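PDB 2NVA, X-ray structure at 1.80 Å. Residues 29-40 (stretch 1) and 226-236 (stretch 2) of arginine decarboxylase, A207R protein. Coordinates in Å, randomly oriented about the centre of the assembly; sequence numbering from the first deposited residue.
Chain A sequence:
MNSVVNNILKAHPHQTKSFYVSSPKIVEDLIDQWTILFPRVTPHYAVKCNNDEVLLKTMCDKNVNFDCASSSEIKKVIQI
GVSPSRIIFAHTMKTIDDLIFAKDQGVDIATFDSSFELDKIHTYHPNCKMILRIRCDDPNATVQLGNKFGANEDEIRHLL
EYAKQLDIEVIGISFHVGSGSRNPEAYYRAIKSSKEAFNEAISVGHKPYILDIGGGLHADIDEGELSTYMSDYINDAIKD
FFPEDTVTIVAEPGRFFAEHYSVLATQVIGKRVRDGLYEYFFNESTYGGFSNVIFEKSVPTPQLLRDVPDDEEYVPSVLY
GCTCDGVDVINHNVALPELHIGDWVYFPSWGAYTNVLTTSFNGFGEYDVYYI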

# COMPACT_ATOMS: atom_id res chain seq x y z
N ASP A 29 0.40 -18.67 -24.13
CA ASP A 29 0.93 -20.01 -23.94
C ASP A 29 0.42 -20.64 -22.65
O ASP A 29 0.11 -21.82 -22.64
CB ASP A 29 2.47 -19.99 -23.96
CG ASP A 29 3.03 -19.63 -25.33
OD1 ASP A 29 4.23 -19.31 -25.39
OD2 ASP A 29 2.28 -19.68 -26.35
N LEU A 30 0.32 -19.85 -21.58
CA LEU A 30 -0.18 -20.35 -20.31
C LEU A 30 -1.67 -20.66 -20.35
O LEU A 30 -2.12 -21.57 -19.65
CB LEU A 30 0.14 -19.39 -19.15
CG LEU A 30 1.60 -19.41 -18.68
CD1 LEU A 30 1.91 -18.24 -17.76
CD2 LEU A 30 1.93 -20.74 -17.96
N ILE A 31 -2.44 -19.89 -21.13
CA ILE A 31 -3.85 -20.19 -21.31
C ILE A 31 -3.99 -21.53 -22.03
O ILE A 31 -4.84 -22.36 -21.67
CB ILE A 31 -4.59 -19.07 -22.07
CG1 ILE A 31 -4.63 -17.80 -21.20
CG2 ILE A 31 -6.01 -19.53 -22.48
CD1 ILE A 31 -4.92 -16.53 -21.98
N ASP A 32 -3.13 -21.77 -23.02
CA ASP A 32 -3.12 -23.06 -23.70
C ASP A 32 -2.76 -24.20 -22.77
O ASP A 32 -3.33 -25.29 -22.88
CB ASP A 32 -2.17 -23.05 -24.91
CG ASP A 32 -2.67 -22.15 -26.04
OD1 ASP A 32 -1.86 -21.86 -26.95
OD2 ASP A 32 -3.84 -21.73 -26.01
N GLN A 33 -1.83 -23.94 -21.85
CA GLN A 33 -1.43 -24.91 -20.83
C GLN A 33 -2.57 -25.18 -19.85
O GLN A 33 -2.79 -26.32 -19.45
CB GLN A 33 -0.20 -24.44 -20.07
CG GLN A 33 1.09 -24.64 -20.87
CD GLN A 33 1.37 -26.11 -21.14
OE1 GLN A 33 1.13 -26.61 -22.24
NE2 GLN A 33 1.86 -26.83 -20.12
N TRP A 34 -3.28 -24.13 -19.47
CA TRP A 34 -4.42 -24.30 -18.57
C TRP A 34 -5.42 -25.28 -19.19
O TRP A 34 -5.91 -26.17 -18.51
CB TRP A 34 -5.11 -22.96 -18.29
CG TRP A 34 -6.31 -23.12 -17.39
CD1 TRP A 34 -7.58 -23.51 -17.76
CD2 TRP A 34 -6.35 -22.94 -15.97
NE1 TRP A 34 -8.40 -23.56 -16.65
CE2 TRP A 34 -7.67 -23.21 -15.54
CE3 TRP A 34 -5.40 -22.55 -15.01
CZ2 TRP A 34 -8.06 -23.11 -14.20
CZ3 TRP A 34 -5.79 -22.45 -13.68
CH2 TRP A 34 -7.10 -22.74 -13.28
N THR A 35 -5.72 -25.09 -20.48
CA THR A 35 -6.66 -25.94 -21.22
C THR A 35 -6.26 -27.41 -21.17
O THR A 35 -7.11 -28.29 -21.04
CB THR A 35 -6.79 -25.43 -22.68
OG1 THR A 35 -7.22 -24.05 -22.65
CG2 THR A 35 -7.80 -26.25 -23.48
N ILE A 36 -4.95 -27.67 -21.24
CA ILE A 36 -4.43 -29.02 -21.14
C ILE A 36 -4.41 -29.56 -19.69
O ILE A 36 -4.79 -30.71 -19.46
CB ILE A 36 -3.06 -29.22 -21.90
CG1 ILE A 36 -2.37 -30.53 -21.49
CG2 ILE A 36 -2.09 -28.12 -21.61
CD1 ILE A 36 -2.88 -31.74 -22.21
N LEU A 37 -3.99 -28.73 -18.74
CA LEU A 37 -3.90 -29.16 -17.34
C LEU A 37 -5.28 -29.40 -16.73
O LEU A 37 -5.47 -30.33 -15.95
CB LEU A 37 -3.13 -28.13 -16.51
CG LEU A 37 -1.68 -27.87 -16.92
CD1 LEU A 37 -1.06 -26.78 -16.06
CD2 LEU A 37 -0.86 -29.15 -16.84
N PHE A 38 -6.24 -28.56 -17.10
CA PHE A 38 -7.57 -28.54 -16.50
C PHE A 38 -8.62 -28.61 -17.60
O PHE A 38 -9.33 -27.64 -17.86
CB PHE A 38 -7.78 -27.24 -15.71
CG PHE A 38 -6.94 -27.13 -14.48
CD1 PHE A 38 -5.90 -26.20 -14.42
CD2 PHE A 38 -7.19 -27.92 -13.36
CE1 PHE A 38 -5.11 -26.07 -13.28
CE2 PHE A 38 -6.42 -27.79 -12.20
CZ PHE A 38 -5.37 -26.87 -12.17
N PRO A 39 -8.73 -29.78 -18.26
CA PRO A 39 -9.61 -29.76 -19.43
C PRO A 39 -11.10 -29.53 -19.14
O PRO A 39 -11.85 -29.24 -20.06
CB PRO A 39 -9.41 -31.15 -20.04
CG PRO A 39 -8.95 -31.99 -18.90
CD PRO A 39 -8.13 -31.10 -18.02
N ARG A 40 -11.52 -29.65 -17.88
CA ARG A 40 -12.92 -29.45 -17.51
C ARG A 40 -13.20 -28.08 -16.88
O ARG A 40 -14.35 -27.75 -16.61
CB ARG A 40 -13.40 -30.54 -16.55
CG ARG A 40 -13.60 -31.92 -17.20
CD ARG A 40 -14.45 -32.83 -16.28
NE ARG A 40 -15.79 -32.31 -16.00
CZ ARG A 40 -16.62 -32.82 -15.08
NH1 ARG A 40 -16.24 -33.86 -14.33
NH2 ARG A 40 -17.83 -32.30 -14.89
N LEU A 226 6.27 -27.08 -16.88
CA LEU A 226 5.16 -26.68 -15.98
C LEU A 226 4.66 -27.86 -15.15
O LEU A 226 4.21 -28.88 -15.70
CB LEU A 226 4.01 -26.05 -16.77
CG LEU A 226 2.94 -25.19 -16.07
CD1 LEU A 226 3.51 -23.90 -15.49
CD2 LEU A 226 1.84 -24.84 -17.06
N SER A 227 4.69 -27.71 -13.83
CA SER A 227 4.42 -28.83 -12.93
C SER A 227 2.94 -29.19 -12.87
O SER A 227 2.08 -28.30 -12.93
CB SER A 227 4.95 -28.53 -11.52
OG SER A 227 4.94 -29.74 -10.75
N THR A 228 2.65 -30.48 -12.72
CA THR A 228 1.25 -30.92 -12.67
C THR A 228 0.82 -31.47 -11.32
O THR A 228 -0.24 -32.11 -11.23
CB THR A 228 0.94 -31.96 -13.76
OG1 THR A 228 1.62 -33.18 -13.46
CG2 THR A 228 1.40 -31.45 -15.13
N TYR A 229 1.61 -31.22 -10.28
CA TYR A 229 1.26 -31.73 -8.93
C TYR A 229 -0.11 -31.23 -8.50
O TYR A 229 -0.92 -32.04 -8.02
CB TYR A 229 2.35 -31.48 -7.85
CG TYR A 229 2.56 -30.05 -7.38
CD1 TYR A 229 2.93 -29.04 -8.27
CD2 TYR A 229 2.46 -29.70 -6.01
CE1 TYR A 229 3.15 -27.73 -7.84
CE2 TYR A 229 2.70 -28.38 -5.57
CZ TYR A 229 3.05 -27.40 -6.50
OH TYR A 229 3.25 -26.08 -6.15
N MET A 230 -0.39 -29.94 -8.67
CA MET A 230 -1.66 -29.39 -8.24
C MET A 230 -2.81 -29.89 -9.13
O MET A 230 -3.80 -30.43 -8.63
CB MET A 230 -1.62 -27.85 -8.16
CG MET A 230 -0.56 -27.30 -7.16
SD MET A 230 -0.80 -27.89 -5.46
CE MET A 230 -2.12 -26.79 -4.93
N SER A 231 -2.63 -29.77 -10.45
CA SER A 231 -3.69 -30.05 -11.40
C SER A 231 -4.13 -31.51 -11.43
O SER A 231 -5.33 -31.78 -11.47
CB SER A 231 -3.30 -29.57 -12.81
OG SER A 231 -2.18 -30.28 -13.31
N ASP A 232 -3.19 -32.45 -11.39
CA ASP A 232 -3.51 -33.89 -11.36
C ASP A 232 -4.40 -34.23 -10.17
O ASP A 232 -5.38 -34.97 -10.30
CB ASP A 232 -2.24 -34.73 -11.25
CG ASP A 232 -1.40 -34.68 -12.49
OD1 ASP A 232 -1.99 -34.41 -13.58
OD2 ASP A 232 -0.16 -34.90 -12.39
N TYR A 233 -4.05 -33.67 -9.02
CA TYR A 233 -4.81 -33.98 -7.82
C TYR A 233 -6.17 -33.29 -7.79
O TYR A 233 -7.15 -33.88 -7.34
CB TYR A 233 -3.98 -33.69 -6.56
CG TYR A 233 -4.34 -34.58 -5.38
CD1 TYR A 233 -4.41 -35.97 -5.52
CD2 TYR A 233 -4.61 -34.02 -4.13
CE1 TYR A 233 -4.75 -36.79 -4.41
CE2 TYR A 233 -4.93 -34.81 -3.03
CZ TYR A 233 -5.00 -36.17 -3.16
OH TYR A 233 -5.35 -36.94 -2.04
N ILE A 234 -6.24 -32.05 -8.27
CA ILE A 234 -7.52 -31.34 -8.41
C ILE A 234 -8.43 -32.12 -9.37
O ILE A 234 -9.60 -32.33 -9.07
CB ILE A 234 -7.31 -29.89 -8.91
CG1 ILE A 234 -6.75 -29.01 -7.77
CG2 ILE A 234 -8.61 -29.30 -9.49
CD1 ILE A 234 -6.19 -27.65 -8.23
N ASN A 235 -7.88 -32.57 -10.50
CA ASN A 235 -8.65 -33.39 -11.45
C ASN A 235 -9.12 -34.72 -10.88
O ASN A 235 -10.21 -35.18 -11.23
CB ASN A 235 -7.88 -33.60 -12.76
CG ASN A 235 -7.71 -32.29 -13.55
OD1 ASN A 235 -8.49 -31.36 -13.38
ND2 ASN A 235 -6.68 -32.24 -14.39
N ASP A 236 -8.32 -35.33 -10.00
CA ASP A 236 -8.74 -36.55 -9.28
C ASP A 236 -9.94 -36.26 -8.39
O ASP A 236 -10.88 -37.04 -8.33
CB ASP A 236 -7.61 -37.11 -8.42
CG ASP A 236 -6.50 -37.74 -9.23
OD1 ASP A 236 -6.76 -38.18 -10.38
OD2 ASP A 236 -5.34 -37.83 -8.70
O HOH W 1 -3.21 -31.84 -15.35
O HOH W 2 -10.22 -30.89 -15.33

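The C-terminal end of one helix, spanning 29-37, meets the beginning of another, which starts at Y229, together with the short segment that leads into it. The backbones come closest where the first helix ends: the CA atoms of L37 and S231 lie 6.0 Å apart, whereas those of Q33 and L226 are separated by 8.4 Å. Together the two stretches bury 439 Å², most of it contributed by L37, L226 and F38.

L37 covers the largest area. Its CA-to-CB bond points sideways, but the m,t rotamer brings the end of the side chain against stretch 2, where the two methyls find different neighbours. CD1 lies 3.6 Å from CD2 of L226, and CD2 lies 3.6 Å from CG2 of T228, so the leucine fits between apolar groups of the segment preceding the second helix. L226, in turn, points toward the first helix and spans more than one turn of it: besides L37, its CD2 lies 4.2 Å from CD2 of L30 and 3.7 Å from NE2 of Q33, the latter a packing contact rather than a polar bond.

The backbone of L37 supplies the polar link. Near the end of a helix, carbonyl groups lack the amide partners of a following turn, and here a side chain from stretch 2 serves instead: N235 ND2 donates to L37 O at 2.7 Å, with an N-H...O angle of 152°. Water 1 also donates to this carbonyl, its oxygen 2.8 Å from L37 O, and is hydrogen-bonded to S231 OG at 2.8 Å, forming a bridge between the stretches beside the direct bond. The other end of the N235 amide is used as well: water 2 donates to N235 OD1 at 2.6 Å and accepts from R40 N at 3.1 Å, extending the polar contact beyond the helix.

F38 is the first residue to leave helical geometry, and its buried ring lies against the second helix. CB of S231 sits over one face, 3.9 Å from the ring centroid and 29° off the normal, in a CH-pi contact; the serine side chain points toward stretch 1, and its CB lies 3.5 Å from F38 CZ. I234, one turn from S231 in its helix, meets the ring at its edge, with CG2 3.8 Å from F38 CE2. At the start of this helix, T228 OG1 donates to D232 OD2 at 2.7 Å, tying the N-cap residue to the first turn while its CG2 methyl packs against L37.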